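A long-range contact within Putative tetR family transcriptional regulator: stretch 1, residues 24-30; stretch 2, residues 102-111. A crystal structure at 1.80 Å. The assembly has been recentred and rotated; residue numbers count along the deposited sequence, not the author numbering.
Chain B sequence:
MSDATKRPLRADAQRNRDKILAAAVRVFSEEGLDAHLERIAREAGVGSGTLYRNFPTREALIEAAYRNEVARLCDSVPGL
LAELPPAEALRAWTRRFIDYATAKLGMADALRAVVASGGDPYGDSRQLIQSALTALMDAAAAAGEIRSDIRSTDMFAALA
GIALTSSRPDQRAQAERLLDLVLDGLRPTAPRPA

Stretch 1 (24-30) AVRVFSE
Stretch 2, residues 102-111: TAKLGMADAL

Stretch 1 is one helical segment, its axis passing 8.0 Å from that of helix 102-106 with 54° between their N-to-C directions. No hydrogen bond joins them; shape and apolar contact carry the pairing, which buries 319 Å².

Along stretch 2, Thr-102 makes no contact, and Ala-103 opens the interface. Its CB lies 3.9 Å from CG1 of Val-25 (chi1 t), while its O sits 3.6 Å from Ser-29 CB. Ser-29 (chi1 p) keeps its OG turned back on its own helix, 2.8 Å from Val-25 O. Lys-104 and Leu-105 point their CA-to-CB bonds away.

Gly-106 sets the register: its CA is 4.1 Å from Ser-29 CA and 3.4 Å from Ser-29 O, a CA-H...O contact. An ideal CB here would fall 2.5 Å from Ser-29 O, a clash, so the close approach depends on glycine.

Selenomethionine Met-107 (phi/psi -86/12) is the first residue to leave helical geometry after helix 102-106, and it occupies the N-cap position right before the helix that begins at Ala-108 and continues beyond Leu-111. Its m, t, p side chain runs along stretch 1: CG is 3.6 Å from Ser-29 N and 3.9 Å from Phe-28 CB, and SE reaches 4.4 Å from Val-25 CG1. Ala-108 points away; Ala-110, the third residue of the new helix, points its CA-to-CB bond toward stretch 1, its CB meeting Phe-28 CD1 (chi1 m) obliquely at 4.0 Å.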

# COMPACT_ATOMS: atom_id res chain seq x y z
N ALA B 24 -6.88 11.88 -13.04
CA ALA B 24 -8.09 11.13 -12.72
C ALA B 24 -8.63 11.42 -11.32
O ALA B 24 -9.82 11.61 -11.14
CB ALA B 24 -7.84 9.61 -12.89
N VAL B 25 -7.75 11.40 -10.31
CA VAL B 25 -8.20 11.69 -8.98
C VAL B 25 -8.82 13.09 -8.91
O VAL B 25 -9.87 13.26 -8.31
CB VAL B 25 -7.03 11.60 -7.97
CG1 VAL B 25 -7.41 12.22 -6.61
CG2 VAL B 25 -6.57 10.13 -7.82
N ARG B 26 -8.16 14.07 -9.53
CA ARG B 26 -8.60 15.47 -9.51
C ARG B 26 -10.01 15.55 -10.14
O ARG B 26 -10.95 16.09 -9.54
CB ARG B 26 -7.57 16.30 -10.28
CG ARG B 26 -7.66 17.83 -10.23
CD ARG B 26 -6.56 18.44 -11.16
NE ARG B 26 -5.36 17.57 -11.22
CZ ARG B 26 -4.49 17.50 -12.23
NH1 ARG B 26 -4.62 18.27 -13.32
NH2 ARG B 26 -3.45 16.67 -12.16
N VAL B 27 -10.15 14.98 -11.32
CA VAL B 27 -11.40 15.10 -12.08
C VAL B 27 -12.54 14.26 -11.46
O VAL B 27 -13.68 14.71 -11.38
CB VAL B 27 -11.20 14.77 -13.59
CG1 VAL B 27 -12.52 14.89 -14.37
CG2 VAL B 27 -10.16 15.70 -14.23
N PHE B 28 -12.25 13.04 -11.04
CA PHE B 28 -13.28 12.23 -10.40
C PHE B 28 -13.69 12.82 -9.05
O PHE B 28 -14.87 12.77 -8.70
CB PHE B 28 -12.86 10.76 -10.24
CG PHE B 28 -12.96 9.96 -11.51
CD1 PHE B 28 -14.18 9.84 -12.18
CD2 PHE B 28 -11.84 9.34 -12.03
CE1 PHE B 28 -14.27 9.11 -13.37
CE2 PHE B 28 -11.92 8.59 -13.22
CZ PHE B 28 -13.13 8.48 -13.87
N SER B 29 -12.75 13.40 -8.30
CA SER B 29 -13.15 13.97 -7.03
C SER B 29 -14.01 15.23 -7.19
O SER B 29 -14.84 15.50 -6.33
CB SER B 29 -11.99 14.17 -6.05
OG SER B 29 -11.07 15.11 -6.54
N GLU B 30 -13.81 15.97 -8.28
CA GLU B 30 -14.62 17.16 -8.61
C GLU B 30 -15.97 16.83 -9.23
O GLU B 30 -16.98 17.47 -8.90
CB GLU B 30 -13.87 18.04 -9.60
CG GLU B 30 -12.73 18.85 -9.02
CD GLU B 30 -12.24 19.91 -9.98
OE1 GLU B 30 -13.09 20.49 -10.72
N THR B 102 -10.25 13.94 1.54
CA THR B 102 -11.10 14.88 0.80
C THR B 102 -11.39 14.35 -0.61
O THR B 102 -12.57 14.36 -1.06
CB THR B 102 -10.43 16.29 0.75
OG1 THR B 102 -10.48 16.83 2.09
CG2 THR B 102 -11.18 17.25 -0.21
N ALA B 103 -10.33 13.91 -1.30
CA ALA B 103 -10.46 13.26 -2.61
C ALA B 103 -11.33 11.99 -2.56
O ALA B 103 -12.26 11.82 -3.40
CB ALA B 103 -9.09 12.98 -3.21
N LYS B 104 -11.09 11.16 -1.55
CA LYS B 104 -11.90 9.95 -1.32
C LYS B 104 -13.37 10.31 -1.22
O LYS B 104 -14.24 9.70 -1.87
CB LYS B 104 -11.45 9.27 -0.02
CG LYS B 104 -12.07 7.90 0.21
CD LYS B 104 -11.58 7.31 1.50
CE LYS B 104 -12.09 5.91 1.69
NZ LYS B 104 -13.54 5.91 1.97
N LEU B 105 -13.67 11.34 -0.42
CA LEU B 105 -15.08 11.76 -0.22
C LEU B 105 -15.65 12.27 -1.53
O LEU B 105 -16.79 11.98 -1.86
CB LEU B 105 -15.19 12.82 0.89
CG LEU B 105 -16.59 13.27 1.31
CD1 LEU B 105 -17.16 12.29 2.36
CD2 LEU B 105 -16.41 14.63 1.91
N GLY B 106 -14.86 13.05 -2.27
CA GLY B 106 -15.29 13.57 -3.56
C GLY B 106 -15.50 12.51 -4.63
O GLY B 106 -16.37 12.66 -5.50
N MSE B 107 -14.73 11.42 -4.56
CA MSE B 107 -14.83 10.30 -5.50
C MSE B 107 -15.88 9.27 -5.11
O MSE B 107 -15.90 8.19 -5.67
CB MSE B 107 -13.48 9.58 -5.59
CG MSE B 107 -12.43 10.34 -6.34
SE MSE B 107 -10.75 9.31 -6.30
CE MSE B 107 -11.23 7.93 -7.69
N ALA B 108 -16.73 9.61 -4.14
CA ALA B 108 -17.65 8.64 -3.53
C ALA B 108 -18.49 7.89 -4.59
O ALA B 108 -18.59 6.65 -4.56
CB ALA B 108 -18.57 9.35 -2.53
N ASP B 109 -19.08 8.63 -5.52
CA ASP B 109 -19.91 8.00 -6.57
C ASP B 109 -19.08 7.11 -7.51
O ASP B 109 -19.54 6.04 -7.94
CB ASP B 109 -20.64 9.04 -7.42
CG ASP B 109 -21.77 9.75 -6.68
OD1 ASP B 109 -22.13 9.35 -5.54
OD2 ASP B 109 -22.30 10.73 -7.25
N ALA B 110 -17.87 7.57 -7.84
CA ALA B 110 -17.00 6.83 -8.76
C ALA B 110 -16.55 5.53 -8.10
O ALA B 110 -16.57 4.47 -8.74
CB ALA B 110 -15.80 7.68 -9.20
N LEU B 111 -16.15 5.61 -6.82
CA LEU B 111 -15.74 4.43 -6.06
C LEU B 111 -16.89 3.42 -5.92
O LEU B 111 -16.69 2.22 -6.05
CB LEU B 111 -15.18 4.84 -4.69
CG LEU B 111 -13.83 5.58 -4.76
CD1 LEU B 111 -13.50 6.31 -3.42
CD2 LEU B 111 -12.62 4.66 -5.19